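Ribose transcriptional regulator (Enterococcus faecium DO, PDB 4RK1) binds ribose in the cleft of its sugar-binding domain and, as a LacI-family member, probably regulates transcription as a DNA-binding repressor. Local coordinates at residues G117-S122 against F270-S275; E30-K35 against L249-I254. All coordinates share one frame; numbering follows the deposited sequence. Where two conformers were deposited one is given.

Contact 1: residues G117-S122 against F270-S275; sequences GMHLLS and FEKRFS. Unlike the reference sequence in segment 270-275: F270 (reference Leu).
H119, on helix 109-122, and F270, near the end of strand 263-271, reach each other with the same first torsion: each CG stands anti to its own backbone N, at chi1 178° for the histidine and -175° for the phenylalanine. Both CA–CB bonds are directed at the opposite segment, and the two side chains cross at about a right angle. The outer end of the phenyl group therefore lies over the imidazole. F270 CZ sits above the centre of the H119 ring, 3.1 Å from its plane, and approaches H119 ND1 to 3.2 Å. The ring planes are inclined at 46° with centroids 4.4 Å apart, an oblique aromatic pair that is neither a parallel stack nor a T-shaped one. Behind it, F270 CE1 lies 3.7 Å from H119 CB, so the base of the histidine side chain shares in the packing. K272 touches more loosely, its extended chain bringing CE to 4.3 Å from H119 CE1 at the imidazole edge, near the ring plane. Within the helix, S122 OG donates a hydrogen bond to H119 O. The far nitrogen of the imidazole, H119 NE2, is hydrogen-bonded to T276 OG1, just beyond the second segment, which helps to fix the rotation of the ring. F270, a leucine in the reference sequence, also packs on T233 and I235 of the neighbouring strand 233-236 and on I217 of strand 215-218 beyond it, so the contact joins the helix to one face of the sheet. K272 NZ stays 5.6 Å from H119 ND1, and its positive charge might modestly disfavour protonation of the imidazole. With its polar link made to T276, H119 meets F270 through dispersion and ring electrostatics, an aromatic contact at the protein surface.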
ATOM      1  N   GLY B 117      11.463 -11.005 -20.943  1.00 23.66           N
ATOM      2  CA  GLY B 117      12.302 -12.058 -21.484  1.00 25.21           C
ATOM      3  C   GLY B 117      13.340 -11.557 -22.457  1.00 24.67           C
ATOM      4  O   GLY B 117      14.519 -11.902 -22.338  1.00 27.37           O
HETATM    5  N   MSE B 118      12.920 -10.726 -23.409  1.00 28.37           N
HETATM    6  CA  MSE B 118      13.831 -10.231 -24.451  1.00 24.43           C
HETATM    7  C   MSE B 118      14.931  -9.393 -23.854  1.00 24.94           C
HETATM    8  O   MSE B 118      16.083  -9.439 -24.316  1.00 28.22           O
HETATM    9  CB  MSE B 118      13.094  -9.461 -25.554  1.00 23.79           C
HETATM   10  CG  MSE B 118      12.085 -10.305 -26.330  1.00 27.71           C
HETATM   11 SE   MSE B 118      12.895 -11.756 -27.406  1.00 34.55          SE
HETATM   12  CE  MSE B 118      13.576 -10.571 -28.834  1.00 33.79           C
ATOM     13  N   HIS B 119      14.612  -8.640 -22.803  1.00 26.47           N
ATOM     14  CA  HIS B 119      15.617  -7.830 -22.125  1.00 23.03           C
ATOM     15  C   HIS B 119      16.700  -8.689 -21.451  1.00 25.31           C
ATOM     16  O   HIS B 119      17.901  -8.478 -21.669  1.00 27.17           O
ATOM     17  CB  HIS B 119      14.958  -6.918 -21.089  1.00 29.47           C
ATOM     18  CG  HIS B 119      15.934  -6.086 -20.314  1.00 31.96           C
ATOM     19  ND1 HIS B 119      16.646  -5.050 -20.880  1.00 43.79           N
ATOM     20  CD2 HIS B 119      16.322  -6.143 -19.018  1.00 37.84           C
ATOM     21  CE1 HIS B 119      17.425  -4.500 -19.965  1.00 38.32           C
ATOM     22  NE2 HIS B 119      17.248  -5.145 -18.827  1.00 33.92           N
ATOM     23  N   LEU B 120      16.281  -9.653 -20.634  1.00 25.60           N
ATOM     24  CA  LEU B 120      17.231 -10.550 -19.969  1.00 27.31           C
ATOM     25  C   LEU B 120      18.064 -11.354 -20.971  1.00 28.92           C
ATOM     26  O   LEU B 120      19.270 -11.523 -20.788  1.00 29.70           O
ATOM     27  CB  LEU B 120      16.505 -11.506 -19.006  1.00 26.92           C
ATOM     28  CG  LEU B 120      15.934 -10.891 -17.711  1.00 27.68           C
ATOM     29  CD1 LEU B 120      15.184 -11.933 -16.898  1.00 27.09           C
ATOM     30  CD2 LEU B 120      17.026 -10.257 -16.867  1.00 30.43           C
ATOM     31  N   LEU B 121      17.420 -11.848 -22.023  1.00 27.40           N
ATOM     32  CA  LEU B 121      18.113 -12.629 -23.045  1.00 32.57           C
ATOM     33  C   LEU B 121      19.079 -11.771 -23.859  1.00 33.64           C
ATOM     34  O   LEU B 121      20.165 -12.235 -24.184  1.00 28.42           O
ATOM     35  CB  LEU B 121      17.115 -13.336 -23.961  1.00 31.96           C
ATOM     36  CG  LEU B 121      16.263 -14.392 -23.266  1.00 28.40           C
ATOM     37  CD1 LEU B 121      14.978 -14.676 -24.037  1.00 30.75           C
ATOM     38  CD2 LEU B 121      17.050 -15.670 -23.016  1.00 37.26           C
ATOM     39  N   SER B 122      18.722 -10.518 -24.152  1.00 28.05           N
ATOM     40  CA  SER B 122      19.640  -9.614 -24.854  1.00 32.73           C
ATOM     41  C   SER B 122      20.904  -9.366 -24.043  1.00 40.51           C
ATOM     42  O   SER B 122      21.960  -9.064 -24.601  1.00 30.98           O
ATOM     43  CB  SER B 122      18.987  -8.267 -25.149  1.00 34.15           C
ATOM     44  OG  SER B 122      18.846  -7.507 -23.961  1.00 40.17           O
ATOM     45  N   PHE B 270       8.574  -0.942 -21.086  1.00 29.01           N
ATOM     46  CA  PHE B 270       9.758  -1.355 -20.398  1.00 31.09           C
ATOM     47  C   PHE B 270      10.339  -0.157 -19.684  1.00 28.74           C
ATOM     48  O   PHE B 270      10.467   0.914 -20.276  1.00 31.64           O
ATOM     49  CB  PHE B 270      10.753  -1.895 -21.402  1.00 36.51           C
ATOM     50  CG  PHE B 270      11.959  -2.460 -20.760  1.00 34.04           C
ATOM     51  CD1 PHE B 270      11.898  -3.685 -20.136  1.00 43.35           C
ATOM     52  CD2 PHE B 270      13.136  -1.746 -20.732  1.00 44.12           C
ATOM     53  CE1 PHE B 270      13.004  -4.200 -19.514  1.00 44.25           C
ATOM     54  CE2 PHE B 270      14.248  -2.267 -20.120  1.00 50.14           C
ATOM     55  CZ  PHE B 270      14.178  -3.492 -19.509  1.00 43.45           C
ATOM     56  N   GLU B 271      10.648  -0.316 -18.401  1.00 22.96           N
ATOM     57  CA  GLU B 271      11.266   0.764 -17.617  1.00 24.05           C
ATOM     58  C   GLU B 271      12.653   0.314 -17.210  1.00 26.30           C
ATOM     59  O   GLU B 271      12.814  -0.466 -16.267  1.00 29.65           O
ATOM     60  CB  GLU B 271      10.432   1.116 -16.379  1.00 25.94           C
ATOM     61  CG  GLU B 271       9.055   1.673 -16.660  1.00 38.58           C
ATOM     62  CD  GLU B 271       9.076   3.025 -17.355  1.00 47.77           C
ATOM     63  OE1 GLU B 271      10.103   3.721 -17.280  1.00 39.31           O
ATOM     64  OE2 GLU B 271       8.061   3.396 -17.980  1.00 50.94           O
ATOM     65  N   LYS B 272      13.653   0.797 -17.939  1.00 23.70           N
ATOM     66  CA  LYS B 272      15.015   0.347 -17.756  1.00 26.85           C
ATOM     67  C   LYS B 272      15.679   1.147 -16.661  1.00 28.92           C
ATOM     68  O   LYS B 272      15.843   2.361 -16.777  1.00 27.74           O
ATOM     69  CB  LYS B 272      15.822   0.491 -19.051  1.00 30.58           C
ATOM     70  CG  LYS B 272      17.142  -0.262 -18.998  1.00 39.15           C
ATOM     71  CD  LYS B 272      17.952  -0.110 -20.275  1.00 69.41           C
ATOM     72  CE  LYS B 272      19.341  -0.704 -20.096  1.00107.41           C
ATOM     73  NZ  LYS B 272      20.141  -0.681 -21.349  1.00112.35           N
ATOM     74  N   ARG B 273      16.080   0.463 -15.597  1.00 27.25           N
ATOM     75  CA  ARG B 273      16.748   1.129 -14.496  1.00 28.01           C
ATOM     76  C   ARG B 273      18.084   0.431 -14.258  1.00 30.86           C
ATOM     77  O   ARG B 273      18.869   0.310 -15.204  1.00 27.72           O
ATOM     78  CB  ARG B 273      15.823   1.234 -13.267  1.00 26.30           C
ATOM     79  CG  ARG B 273      14.528   1.973 -13.578  1.00 29.74           C
ATOM     80  CD  ARG B 273      13.864   2.534 -12.339  1.00 26.60           C
ATOM     81  NE  ARG B 273      12.652   3.266 -12.670  1.00 27.83           N
ATOM     82  CZ  ARG B 273      11.425   2.759 -12.686  1.00 27.95           C
ATOM     83  NH1 ARG B 273      11.180   1.479 -12.372  1.00 22.89           N
ATOM     84  NH2 ARG B 273      10.421   3.547 -13.015  1.00 25.27           N
ATOM     85  N   PHE B 274      18.352  -0.050 -13.049  1.00 24.95           N
ATOM     86  CA  PHE B 274      19.723  -0.434 -12.699  1.00 20.53           C
ATOM     87  C   PHE B 274      19.859  -1.786 -12.026  1.00 25.29           C
ATOM     88  O   PHE B 274      20.905  -2.091 -11.449  1.00 26.64           O
ATOM     89  CB  PHE B 274      20.323   0.678 -11.846  1.00 27.99           C
ATOM     90  CG  PHE B 274      20.530   1.949 -12.614  1.00 32.11           C
ATOM     91  CD1 PHE B 274      21.606   2.078 -13.479  1.00 46.69           C
ATOM     92  CD2 PHE B 274      19.619   2.993 -12.522  1.00 37.11           C
ATOM     93  CE1 PHE B 274      21.788   3.240 -14.217  1.00 48.01           C
ATOM     94  CE2 PHE B 274      19.798   4.159 -13.255  1.00 44.13           C
ATOM     95  CZ  PHE B 274      20.888   4.281 -14.101  1.00 45.98           C
ATOM     96  N   SER B 275      18.831  -2.620 -12.159  1.00 27.02           N
ATOM     97  CA  SER B 275      18.810  -3.928 -11.518  1.00 26.25           C
ATOM     98  C   SER B 275      19.167  -5.053 -12.483  1.00 27.77           C
ATOM     99  O   SER B 275      19.120  -6.222 -12.103  1.00 24.12           O
ATOM    100  CB  SER B 275      17.446  -4.200 -10.878  1.00 23.46           C
ATOM    101  OG  SER B 275      16.408  -4.216 -11.835  1.00 21.04           O
TER

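Contact 2: residues E30-K35 against L249-I254; sequences EDILYK and LLLDRI
L251 points from helix 239-255 at the end of helix 20-33 and meets I32 and L33 with its two methyl branches, CD1 mainly against I32 and CD2 against L33. Its CD1 lies 3.6 Å from CG2 of I32, while its CD2 is 3.7 Å from CD2 of L33. In both pairs the side chains run obliquely to each other. CD2 of L33 also comes to 3.8 Å from L251 CG, so this methyl bears on the fork of the leucine as well as on its branch. For I32 the branch that matters is the short one: with chi1 at -62°, CG2 is anti to the backbone N and faces L251, whereas the longer CG1–CD1 arm leads away. L33 behaves differently, its CA–CB bond running across the contact and its CD2 methyl turning back to L251. The backbones are closest at L33 and L251, with CA atoms 7.9 Å apart, and the meeting is wholly apolar.

Around this interface, I32 continues along helix 239-255 onto Q244, A247 and K248, and D31 OD2 is hydrogen-bonded to Q244 NE2. L251 reaches F38 in the turn that follows helix 20-33, while L33 and L250 both rest on I10 of strand 9-14, so the two helices pack side by side against the same part of the sheet, where strand 9-14 runs parallel to its neighbours.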
ATOM      1  N   GLU B  30     -10.955   6.652  -8.056  1.00 28.31           N
ATOM      2  CA  GLU B  30     -11.472   7.763  -7.242  0.50 27.81           C
ATOM      3  C   GLU B  30     -11.332   9.101  -7.949  1.00 28.21           C
ATOM      4  O   GLU B  30     -12.212   9.957  -7.854  1.00 30.50           O
ATOM      5  CB  GLU B  30     -10.734   7.846  -5.907  0.50 29.37           C
ATOM      6  CG  GLU B  30     -11.074   6.735  -4.938  0.50 28.03           C
ATOM      7  CD  GLU B  30     -10.166   6.735  -3.728  0.50 39.03           C
ATOM      8  OE1 GLU B  30      -9.116   7.414  -3.762  0.50 34.88           O
ATOM      9  OE2 GLU B  30     -10.505   6.053  -2.743  0.50 49.33           O
ATOM     10  N   ASP B  31     -10.211   9.276  -8.646  1.00 29.44           N
ATOM     11  CA  ASP B  31      -9.925  10.494  -9.396  1.00 29.36           C
ATOM     12  C   ASP B  31     -11.048  10.848 -10.367  1.00 33.58           C
ATOM     13  O   ASP B  31     -11.390  12.012 -10.529  1.00 35.45           O
ATOM     14  CB  ASP B  31      -8.621  10.334 -10.176  1.00 33.73           C
ATOM     15  CG  ASP B  31      -8.250  11.582 -10.966  1.00 36.53           C
ATOM     16  OD1 ASP B  31      -7.868  12.587 -10.343  1.00 35.79           O
ATOM     17  OD2 ASP B  31      -8.319  11.549 -12.205  1.00 38.66           O
ATOM     18  N   ILE B  32     -11.609   9.835 -11.014  1.00 27.80           N
ATOM     19  CA  ILE B  32     -12.685  10.036 -11.961  1.00 27.57           C
ATOM     20  C   ILE B  32     -14.043  10.115 -11.263  1.00 32.05           C
ATOM     21  O   ILE B  32     -14.848  10.995 -11.557  1.00 31.27           O
ATOM     22  CB  ILE B  32     -12.697   8.895 -13.005  1.00 27.72           C
ATOM     23  CG1 ILE B  32     -11.385   8.882 -13.804  1.00 27.26           C
ATOM     24  CG2 ILE B  32     -13.918   8.993 -13.910  1.00 29.12           C
ATOM     25  CD1 ILE B  32     -11.030  10.179 -14.506  1.00 31.51           C
ATOM     26  N   LEU B  33     -14.312   9.188 -10.351  1.00 27.35           N
ATOM     27  CA  LEU B  33     -15.628   9.114  -9.726  1.00 27.44           C
ATOM     28  C   LEU B  33     -15.924  10.326  -8.840  1.00 36.37           C
ATOM     29  O   LEU B  33     -17.062  10.795  -8.805  1.00 35.06           O
ATOM     30  CB  LEU B  33     -15.771   7.825  -8.919  1.00 27.46           C
ATOM     31  CG  LEU B  33     -15.732   6.521  -9.732  1.00 30.49           C
ATOM     32  CD1 LEU B  33     -16.054   5.335  -8.840  1.00 30.55           C
ATOM     33  CD2 LEU B  33     -16.675   6.567 -10.920  1.00 29.55           C
ATOM     34  N   TYR B  34     -14.906  10.824  -8.141  1.00 34.16           N
ATOM     35  CA  TYR B  34     -15.028  12.014  -7.278  1.00 38.15           C
ATOM     36  C   TYR B  34     -15.635  13.197  -8.028  1.00 42.47           C
ATOM     37  O   TYR B  34     -16.468  13.915  -7.487  1.00 41.93           O
ATOM     38  CB  TYR B  34     -13.654  12.408  -6.710  1.00 41.95           C
ATOM     39  CG  TYR B  34     -13.614  13.718  -5.951  1.00 74.65           C
ATOM     40  CD1 TYR B  34     -14.054  13.797  -4.631  1.00124.39           C
ATOM     41  CD2 TYR B  34     -13.115  14.879  -6.546  1.00118.95           C
ATOM     42  CE1 TYR B  34     -14.012  14.993  -3.931  1.00 68.24           C
ATOM     43  CE2 TYR B  34     -13.069  16.079  -5.853  1.00110.32           C
ATOM     44  CZ  TYR B  34     -13.519  16.131  -4.547  1.00118.13           C
ATOM     45  OH  TYR B  34     -13.476  17.318  -3.853  1.00142.48           O
ATOM     46  N   LYS B  35     -15.232  13.377  -9.279  1.00 43.06           N
ATOM     47  CA  LYS B  35     -15.709  14.490 -10.099  1.00 59.54           C
ATOM     48  C   LYS B  35     -17.194  14.396 -10.462  1.00 61.55           C
ATOM     49  O   LYS B  35     -17.794  15.401 -10.825  1.00 50.33           O
ATOM     50  CB  LYS B  35     -14.864  14.618 -11.374  1.00 56.01           C
ATOM     51  CG  LYS B  35     -13.453  15.133 -11.122  1.00 74.96           C
ATOM     52  CD  LYS B  35     -12.697  15.381 -12.420  1.00101.74           C
ATOM     53  CE  LYS B  35     -12.166  14.089 -13.020  1.00102.51           C
ATOM     54  NZ  LYS B  35     -11.859  14.227 -14.471  1.00 73.14           N
ATOM     55  N   LEU B 249     -15.334   4.102 -18.066  1.00 25.40           N
ATOM     56  CA  LEU B 249     -16.197   3.104 -18.685  1.00 28.01           C
ATOM     57  C   LEU B 249     -17.474   2.895 -17.877  1.00 30.53           C
ATOM     58  O   LEU B 249     -18.563   2.793 -18.449  1.00 29.24           O
ATOM     59  CB  LEU B 249     -15.483   1.768 -18.823  1.00 28.09           C
ATOM     60  CG  LEU B 249     -14.492   1.629 -19.968  1.00 35.98           C
ATOM     61  CD1 LEU B 249     -13.721   0.338 -19.793  1.00 33.20           C
ATOM     62  CD2 LEU B 249     -15.197   1.645 -21.316  1.00 39.38           C
ATOM     63  N   LEU B 250     -17.348   2.824 -16.550  1.00 34.45           N
ATOM     64  CA  LEU B 250     -18.521   2.599 -15.698  1.00 28.63           C
ATOM     65  C   LEU B 250     -19.486   3.777 -15.748  1.00 28.69           C
ATOM     66  O   LEU B 250     -20.684   3.570 -15.874  1.00 26.58           O
ATOM     67  CB  LEU B 250     -18.136   2.290 -14.254  1.00 31.19           C
ATOM     68  CG  LEU B 250     -19.264   1.855 -13.311  1.00 31.55           C
ATOM     69  CD1 LEU B 250     -20.093   0.714 -13.879  1.00 30.11           C
ATOM     70  CD2 LEU B 250     -18.679   1.440 -11.974  1.00 34.11           C
ATOM     71  N   LEU B 251     -18.968   5.000 -15.652  1.00 28.00           N
ATOM     72  CA  LEU B 251     -19.816   6.200 -15.720  1.00 29.13           C
ATOM     73  C   LEU B 251     -20.543   6.293 -17.053  1.00 28.22           C
ATOM     74  O   LEU B 251     -21.695   6.700 -17.097  1.00 28.52           O
ATOM     75  CB  LEU B 251     -18.995   7.477 -15.533  1.00 33.54           C
ATOM     76  CG  LEU B 251     -18.367   7.741 -14.162  1.00 31.93           C
ATOM     77  CD1 LEU B 251     -17.518   8.998 -14.239  1.00 36.56           C
ATOM     78  CD2 LEU B 251     -19.424   7.861 -13.079  1.00 38.05           C
ATOM     79  N   ASP B 252     -19.859   5.929 -18.136  1.00 31.28           N
ATOM     80  CA  ASP B 252     -20.464   5.931 -19.466  1.00 32.45           C
ATOM     81  C   ASP B 252     -21.565   4.895 -19.587  1.00 37.30           C
ATOM     82  O   ASP B 252     -22.607   5.151 -20.197  1.00 33.05           O
ATOM     83  CB  ASP B 252     -19.406   5.727 -20.550  1.00 32.22           C
ATOM     84  CG  ASP B 252     -18.499   6.936 -20.704  1.00 43.06           C
ATOM     85  OD1 ASP B 252     -18.842   8.017 -20.183  1.00 42.70           O
ATOM     86  OD2 ASP B 252     -17.442   6.801 -21.337  1.00 40.73           O
ATOM     87  N   ARG B 253     -21.336   3.734 -18.990  1.00 28.10           N
ATOM     88  CA  ARG B 253     -22.344   2.679 -18.943  1.00 26.43           C
ATOM     89  C   ARG B 253     -23.565   3.100 -18.146  1.00 37.01           C
ATOM     90  O   ARG B 253     -24.690   2.754 -18.506  1.00 31.90           O
ATOM     91  CB  ARG B 253     -21.751   1.405 -18.350  1.00 26.88           C
ATOM     92  CG  ARG B 253     -22.702   0.225 -18.265  1.00 25.90           C
ATOM     93  CD  ARG B 253     -23.231  -0.199 -19.620  1.00 29.54           C
ATOM     94  NE  ARG B 253     -22.157  -0.475 -20.577  1.00 26.11           N
ATOM     95  CZ  ARG B 253     -22.354  -0.676 -21.876  1.00 34.28           C
ATOM     96  NH1 ARG B 253     -21.317  -0.917 -22.667  1.00 29.10           N
ATOM     97  NH2 ARG B 253     -23.590  -0.644 -22.388  1.00 28.52           N
ATOM     98  N   ILE B 254     -23.350   3.833 -17.058  1.00 30.76           N
ATOM     99  CA  ILE B 254     -24.461   4.319 -16.248  1.00 34.04           C
ATOM    100  C   ILE B 254     -25.218   5.389 -17.036  1.00 31.39           C
ATOM    101  O   ILE B 254     -26.440   5.363 -17.093  1.00 37.70           O
ATOM    102  CB  ILE B 254     -23.993   4.847 -14.870  1.00 36.78           C
ATOM    103  CG1 ILE B 254     -23.458   3.689 -14.012  1.00 32.44           C
ATOM    104  CG2 ILE B 254     -25.139   5.543 -14.135  1.00 41.56           C
ATOM    105  CD1 ILE B 254     -22.648   4.137 -12.811  1.00 38.22           C
TER

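How the contacts relate
The two contacts lie on opposite sides of the chain's centre, their own centres 35 Å apart and their nearest atoms about 19 Å apart, without touching. Their segments alternate along the sequence, in the order 30-35, 117-122, 249-254, 270-275. Contact 2 belongs to the lobe built on strands 39-44, 9-14, 66-69 and 90-93, and contact 1 to the lobe with strands 233-236, 215-218 and 187-190, with ribose bound between them. Helix 239-255 of contact 2 leads directly into strand 263-271, which ends in contact 1. This return of the chain to the other lobe reflects the interlaced two-lobed architecture of the periplasmic-binding-protein family.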